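Local atomic coordinates of ATP phosphoribosyltransferase (Thermotoga maritima, PDB entry 1O63), a protein that probably catalyses the first step of histidine biosynthesis, the joining of ATP to 5-phosphoribose 1-diphosphate to give phosphoribosyl-ATP, in a complex with HisZ. Residues F81-K95 with N160-V174. Numbering follows the deposited sequence.
Sequences FIPTNISRMVLAGPK and NLEILDEIFVIRTHV
Met89, a selenomethionine, lays its CB over the centre of the Phe168 ring, a CH-pi contact with CB 3.8 Å from the ring centroid. With Phe168 CG between its backbone N and carbonyl carbon (chi1 56°), the ring swings back alongside Met89. Ile170 CD1 flanks the same CB at 4.1 Å, and helix 66-71 packs on this face of the sheet.

The strands pair antiparallel through backbone hydrogen bonds, interrupted by three classic beta bulges, one of them here: Ile167 N and, weakly, Phe168 N share Met89 O. Leu164 and Asp165 both face Leu91; Ile86 N (2.8 Å) and Ser87 N (3.3 Å) both donate to Ile170 O. On the face bearing Val90, Arg88 NH1 meets the syn lone pair of Glu166 OE1 at 2.9 Å, guanidinium and carboxylate nearly coplanar (13°).

Toward the Phe81 end, where water 2 joins Thr172 N to Ile82 O and Thr84 O, Arg171 runs extended alongside strand 81-94. Asn85 OD1 and Phe81 CZ lie over opposite faces of its guanidinium, while NE makes a weak bond to Pro83 O (3.3 Å). An alanine at Arg171 would strip away this flat group, and is likely to leave Phe81 and Asn85 without the surface they rest on.

The long twisted pair spans both lobes of this periplasmic-binding-protein-like fold: direct backbone bonds, apolar packing and the Arg88-Glu166 salt bridge hold its middle, whereas toward Phe81 direct pairing gives way to bridging waters and the flat Arg171 group.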
loop_
_atom_site.group_PDB
_atom_site.type_symbol
_atom_site.label_atom_id
_atom_site.label_comp_id
_atom_site.label_asym_id
_atom_site.label_seq_id
_atom_site.Cartn_x
_atom_site.Cartn_y
_atom_site.Cartn_z
ATOM N N PHE A 81 -24.313 5.076 -11.610
ATOM C CA PHE A 81 -23.473 3.963 -12.047
ATOM C C PHE A 81 -22.521 4.286 -13.172
ATOM O O PHE A 81 -22.901 4.788 -14.226
ATOM C CB PHE A 81 -24.457 2.845 -12.505
ATOM C CG PHE A 81 -23.832 1.556 -12.938
ATOM C CD1 PHE A 81 -23.425 1.360 -14.247
ATOM C CD2 PHE A 81 -23.696 0.500 -12.048
ATOM C CE1 PHE A 81 -22.857 0.162 -14.647
ATOM C CE2 PHE A 81 -23.147 -0.696 -12.447
ATOM C CZ PHE A 81 -22.721 -0.870 -13.751
ATOM N N ILE A 82 -21.239 3.929 -13.031
ATOM C CA ILE A 82 -20.261 4.159 -14.119
ATOM C C ILE A 82 -19.937 2.820 -14.769
ATOM O O ILE A 82 -19.292 1.951 -14.184
ATOM C CB ILE A 82 -19.013 4.857 -13.590
ATOM C CG1 ILE A 82 -19.397 6.186 -12.910
ATOM C CG2 ILE A 82 -18.012 5.112 -14.723
ATOM C CD1 ILE A 82 -18.241 6.845 -12.165
ATOM N N PRO A 83 -20.462 2.590 -15.970
ATOM C CA PRO A 83 -20.421 1.350 -16.676
ATOM C C PRO A 83 -19.174 0.540 -16.837
ATOM O O PRO A 83 -19.189 -0.706 -16.648
ATOM C CB PRO A 83 -20.969 1.732 -18.084
ATOM C CG PRO A 83 -21.877 2.862 -17.825
ATOM C CD PRO A 83 -21.312 3.615 -16.668
ATOM N N THR A 84 -18.120 1.079 -17.414
ATOM C CA THR A 84 -16.920 0.359 -17.792
ATOM C C THR A 84 -16.399 -0.672 -16.823
ATOM O O THR A 84 -15.998 -0.394 -15.697
ATOM C CB THR A 84 -15.799 1.365 -18.149
ATOM O OG1 THR A 84 -16.419 2.447 -18.865
ATOM C CG2 THR A 84 -14.738 0.733 -19.008
ATOM N N ASN A 85 -16.287 -1.929 -17.293
ATOM C CA ASN A 85 -15.635 -2.960 -16.482
ATOM C C ASN A 85 -14.126 -2.748 -16.592
ATOM O O ASN A 85 -13.585 -2.789 -17.711
ATOM C CB ASN A 85 -15.981 -4.357 -17.006
ATOM C CG ASN A 85 -17.433 -4.723 -16.848
ATOM O OD1 ASN A 85 -18.132 -4.244 -15.956
ATOM N ND2 ASN A 85 -17.917 -5.602 -17.727
ATOM N N ILE A 86 -13.442 -2.487 -15.482
ATOM C CA ILE A 86 -11.996 -2.292 -15.556
ATOM C C ILE A 86 -11.235 -3.616 -15.390
ATOM O O ILE A 86 -10.218 -3.864 -16.017
ATOM C CB ILE A 86 -11.506 -1.401 -14.380
ATOM C CG1 ILE A 86 -12.379 -0.193 -14.199
ATOM C CG2 ILE A 86 -10.030 -1.064 -14.563
ATOM C CD1 ILE A 86 -12.490 0.750 -15.373
ATOM N N SER A 87 -11.617 -4.323 -14.318
ATOM C CA SER A 87 -10.915 -5.578 -13.981
ATOM C C SER A 87 -11.824 -6.493 -13.184
ATOM O O SER A 87 -13.032 -6.248 -13.099
ATOM C CB SER A 87 -9.664 -5.208 -13.174
ATOM O OG SER A 87 -10.008 -4.332 -12.117
ATOM N N ARG A 88 -11.268 -7.585 -12.669
ATOM C CA ARG A 88 -12.043 -8.566 -11.909
ATOM C C ARG A 88 -11.281 -8.950 -10.619
ATOM O O ARG A 88 -10.094 -9.198 -10.676
ATOM C CB ARG A 88 -12.249 -9.853 -12.698
ATOM C CG ARG A 88 -13.111 -9.792 -13.948
ATOM C CD ARG A 88 -12.933 -11.085 -14.765
ATOM N NE ARG A 88 -11.710 -11.069 -15.539
ATOM C CZ ARG A 88 -11.065 -12.094 -16.067
ATOM N NH1 ARG A 88 -11.490 -13.337 -15.911
ATOM N NH2 ARG A 88 -9.947 -11.880 -16.769
HETATM N N MSE A 89 -12.038 -9.197 -9.576
HETATM C CA MSE A 89 -11.468 -9.745 -8.321
HETATM C C MSE A 89 -11.695 -11.259 -8.417
HETATM O O MSE A 89 -12.832 -11.696 -8.671
HETATM C CB MSE A 89 -12.130 -9.133 -7.125
HETATM C CG MSE A 89 -11.631 -9.593 -5.755
HETATM SE SE MSE A 89 -9.896 -8.865 -5.355
HETATM C CE MSE A 89 -10.400 -7.065 -4.876
ATOM N N VAL A 90 -10.622 -12.047 -8.344
ATOM C CA VAL A 90 -10.776 -13.494 -8.496
ATOM C C VAL A 90 -10.108 -14.271 -7.375
ATOM O O VAL A 90 -9.264 -13.745 -6.666
ATOM C CB VAL A 90 -10.175 -13.988 -9.836
ATOM C CG1 VAL A 90 -10.903 -13.338 -11.004
ATOM C CG2 VAL A 90 -8.668 -13.709 -9.934
ATOM N N LEU A 91 -10.518 -15.520 -7.239
ATOM C CA LEU A 91 -9.851 -16.503 -6.409
ATOM C C LEU A 91 -8.962 -17.294 -7.396
ATOM O O LEU A 91 -9.467 -17.592 -8.494
ATOM C CB LEU A 91 -10.844 -17.483 -5.760
ATOM C CG LEU A 91 -10.161 -18.619 -4.956
ATOM C CD1 LEU A 91 -9.566 -18.034 -3.693
ATOM C CD2 LEU A 91 -11.188 -19.702 -4.616
ATOM N N ALA A 92 -7.696 -17.417 -7.123
ATOM C CA ALA A 92 -6.788 -18.171 -8.010
ATOM C C ALA A 92 -5.856 -19.073 -7.204
ATOM O O ALA A 92 -5.578 -18.872 -6.027
ATOM C CB ALA A 92 -5.971 -17.231 -8.875
ATOM N N GLY A 93 -5.310 -20.085 -7.910
ATOM C CA GLY A 93 -4.387 -21.031 -7.253
ATOM C C GLY A 93 -3.602 -21.812 -8.319
ATOM O O GLY A 93 -3.880 -21.705 -9.503
ATOM N N PRO A 94 -2.629 -22.584 -7.895
ATOM C CA PRO A 94 -1.793 -23.365 -8.829
ATOM C C PRO A 94 -2.672 -24.132 -9.784
ATOM O O PRO A 94 -3.640 -24.783 -9.329
ATOM C CB PRO A 94 -1.026 -24.293 -7.891
ATOM C CG PRO A 94 -0.882 -23.474 -6.635
ATOM C CD PRO A 94 -2.223 -22.794 -6.484
ATOM N N LYS A 95 -2.454 -24.042 -11.095
ATOM C CA LYS A 95 -3.330 -24.767 -12.010
ATOM C C LYS A 95 -3.259 -26.283 -11.784
ATOM O O LYS A 95 -2.180 -26.852 -11.722
ATOM C CB LYS A 95 -3.088 -24.472 -13.487
ATOM C CG LYS A 95 -4.343 -24.826 -14.301
ATOM C CD LYS A 95 -4.069 -25.079 -15.756
ATOM C CE LYS A 95 -4.194 -23.827 -16.600
ATOM N NZ LYS A 95 -4.062 -24.148 -18.059
ATOM N N ASN A 160 1.534 -19.643 -13.722
ATOM C CA ASN A 160 0.882 -20.934 -13.613
ATOM C C ASN A 160 -0.228 -20.974 -12.586
ATOM O O ASN A 160 -0.494 -22.026 -11.991
ATOM C CB ASN A 160 1.923 -22.037 -13.310
ATOM C CG ASN A 160 2.855 -22.259 -14.483
ATOM O OD1 ASN A 160 4.058 -22.483 -14.330
ATOM N ND2 ASN A 160 2.309 -22.180 -15.690
ATOM N N LEU A 161 -0.859 -19.836 -12.328
ATOM C CA LEU A 161 -2.019 -19.768 -11.453
ATOM C C LEU A 161 -3.257 -19.832 -12.349
ATOM O O LEU A 161 -3.209 -19.271 -13.445
ATOM C CB LEU A 161 -2.036 -18.481 -10.622
ATOM C CG LEU A 161 -0.839 -18.341 -9.658
ATOM C CD1 LEU A 161 -0.880 -17.032 -8.896
ATOM C CD2 LEU A 161 -0.776 -19.527 -8.725
ATOM N N GLU A 162 -4.274 -20.526 -11.915
ATOM C CA GLU A 162 -5.528 -20.616 -12.659
ATOM C C GLU A 162 -6.611 -19.831 -11.906
ATOM O O GLU A 162 -6.610 -19.845 -10.671
ATOM C CB GLU A 162 -5.963 -22.086 -12.756
ATOM C CG GLU A 162 -7.418 -22.369 -12.843
ATOM C CD GLU A 162 -7.834 -23.800 -13.044
ATOM O OE1 GLU A 162 -7.372 -24.704 -12.313
ATOM O OE2 GLU A 162 -8.679 -24.051 -13.946
ATOM N N ILE A 163 -7.578 -19.314 -12.644
ATOM C CA ILE A 163 -8.712 -18.630 -12.028
ATOM C C ILE A 163 -9.745 -19.647 -11.567
ATOM O O ILE A 163 -10.366 -20.355 -12.360
ATOM C CB ILE A 163 -9.359 -17.622 -12.999
ATOM C CG1 ILE A 163 -8.416 -16.442 -13.250
ATOM C CG2 ILE A 163 -10.685 -17.153 -12.421
ATOM C CD1 ILE A 163 -8.865 -15.527 -14.391
ATOM N N LEU A 164 -9.905 -19.774 -10.247
ATOM C CA LEU A 164 -10.825 -20.748 -9.690
ATOM C C LEU A 164 -12.233 -20.199 -9.518
ATOM O O LEU A 164 -13.171 -20.998 -9.387
ATOM C CB LEU A 164 -10.314 -21.252 -8.325
ATOM C CG LEU A 164 -8.819 -21.622 -8.306
ATOM C CD1 LEU A 164 -8.416 -22.126 -6.924
ATOM C CD2 LEU A 164 -8.496 -22.652 -9.366
ATOM N N ASP A 165 -12.379 -18.869 -9.416
ATOM C CA ASP A 165 -13.698 -18.286 -9.221
ATOM C C ASP A 165 -13.626 -16.762 -9.445
ATOM O O ASP A 165 -12.657 -16.103 -9.070
ATOM C CB ASP A 165 -14.226 -18.571 -7.823
ATOM C CG ASP A 165 -15.725 -18.475 -7.642
ATOM O OD1 ASP A 165 -16.470 -18.413 -8.645
ATOM O OD2 ASP A 165 -16.200 -18.493 -6.466
ATOM N N GLU A 166 -14.722 -16.239 -9.984
ATOM C CA GLU A 166 -14.829 -14.786 -10.206
ATOM C C GLU A 166 -15.577 -14.203 -9.016
ATOM O O GLU A 166 -16.695 -14.647 -8.730
ATOM C CB GLU A 166 -15.601 -14.552 -11.502
ATOM C CG GLU A 166 -15.030 -15.247 -12.727
ATOM C CD GLU A 166 -14.004 -14.386 -13.453
ATOM O OE1 GLU A 166 -13.272 -14.898 -14.319
ATOM O OE2 GLU A 166 -13.935 -13.176 -13.136
ATOM N N ILE A 167 -14.969 -13.312 -8.236
ATOM C CA ILE A 167 -15.695 -12.856 -7.019
ATOM C C ILE A 167 -16.558 -11.649 -7.326
ATOM O O ILE A 167 -17.635 -11.474 -6.777
ATOM C CB ILE A 167 -14.719 -12.581 -5.873
ATOM C CG1 ILE A 167 -13.896 -13.850 -5.574
ATOM C CG2 ILE A 167 -15.493 -12.129 -4.636
ATOM C CD1 ILE A 167 -12.783 -13.661 -4.578
ATOM N N PHE A 168 -16.027 -10.693 -8.097
ATOM C CA PHE A 168 -16.817 -9.552 -8.511
ATOM C C PHE A 168 -16.067 -8.798 -9.595
ATOM O O PHE A 168 -14.815 -8.826 -9.675
ATOM C CB PHE A 168 -17.280 -8.597 -7.431
ATOM C CG PHE A 168 -16.233 -7.999 -6.559
ATOM C CD1 PHE A 168 -15.481 -6.913 -6.991
ATOM C CD2 PHE A 168 -15.993 -8.504 -5.289
ATOM C CE1 PHE A 168 -14.515 -6.358 -6.173
ATOM C CE2 PHE A 168 -15.013 -7.970 -4.475
ATOM C CZ PHE A 168 -14.267 -6.882 -4.920
ATOM N N VAL A 169 -16.878 -8.131 -10.405
ATOM C CA VAL A 169 -16.313 -7.309 -11.477
ATOM C C VAL A 169 -16.004 -5.935 -10.877
ATOM O O VAL A 169 -16.731 -5.523 -9.983
ATOM C CB VAL A 169 -17.335 -7.165 -12.620
ATOM C CG1 VAL A 169 -16.949 -6.024 -13.547
ATOM C CG2 VAL A 169 -17.428 -8.496 -13.365
ATOM N N ILE A 170 -14.895 -5.339 -11.263
ATOM C CA ILE A 170 -14.458 -4.070 -10.698
ATOM C C ILE A 170 -14.667 -2.933 -11.695
ATOM O O ILE A 170 -14.229 -2.990 -12.845
ATOM C CB ILE A 170 -12.991 -4.094 -10.276
ATOM C CG1 ILE A 170 -12.807 -5.034 -9.049
ATOM C CG2 ILE A 170 -12.477 -2.702 -9.916
ATOM C CD1 ILE A 170 -11.359 -5.512 -8.983
ATOM N N ARG A 171 -15.321 -1.888 -11.207
ATOM C CA ARG A 171 -15.599 -0.714 -12.026
ATOM C C ARG A 171 -15.221 0.540 -11.209
ATOM O O ARG A 171 -14.940 0.468 -10.034
ATOM C CB ARG A 171 -17.132 -0.606 -12.237
ATOM C CG ARG A 171 -17.813 -1.862 -12.701
ATOM C CD ARG A 171 -19.265 -1.621 -13.094
ATOM N NE ARG A 171 -19.726 -2.687 -14.003
ATOM C CZ ARG A 171 -20.095 -3.884 -13.551
ATOM N NH1 ARG A 171 -20.032 -4.152 -12.257
ATOM N NH2 ARG A 171 -20.490 -4.788 -14.429
ATOM N N THR A 172 -15.394 1.688 -11.845
ATOM C CA THR A 172 -15.227 2.975 -11.169
ATOM C C THR A 172 -16.569 3.336 -10.538
ATOM O O THR A 172 -17.604 3.011 -11.116
ATOM C CB THR A 172 -14.850 4.048 -12.202
ATOM O OG1 THR A 172 -13.663 3.566 -12.867
ATOM C CG2 THR A 172 -14.586 5.396 -11.577
ATOM N N HIS A 173 -16.543 3.966 -9.360
ATOM C CA HIS A 173 -17.806 4.378 -8.730
ATOM C C HIS A 173 -17.655 5.884 -8.371
ATOM O O HIS A 173 -16.516 6.266 -8.132
ATOM C CB HIS A 173 -18.018 3.637 -7.414
ATOM C CG HIS A 173 -18.173 2.152 -7.534
ATOM N ND1 HIS A 173 -19.378 1.523 -7.515
ATOM C CD2 HIS A 173 -17.231 1.182 -7.703
ATOM C CE1 HIS A 173 -19.189 0.200 -7.679
ATOM N NE2 HIS A 173 -17.889 -0.017 -7.790
ATOM N N VAL A 174 -18.732 6.622 -8.382
ATOM C CA VAL A 174 -18.709 8.012 -7.880
ATOM C C VAL A 174 -19.347 8.010 -6.488
ATOM O O VAL A 174 -20.374 7.343 -6.268
ATOM C CB VAL A 174 -19.364 9.003 -8.809
ATOM C CG1 VAL A 174 -20.770 8.558 -9.201
ATOM C CG2 VAL A 174 -19.454 10.408 -8.165
HETATM O O HOH W 1 -20.224 2.652 -10.897
HETATM O O HOH W 2 -16.747 1.786 -14.459
#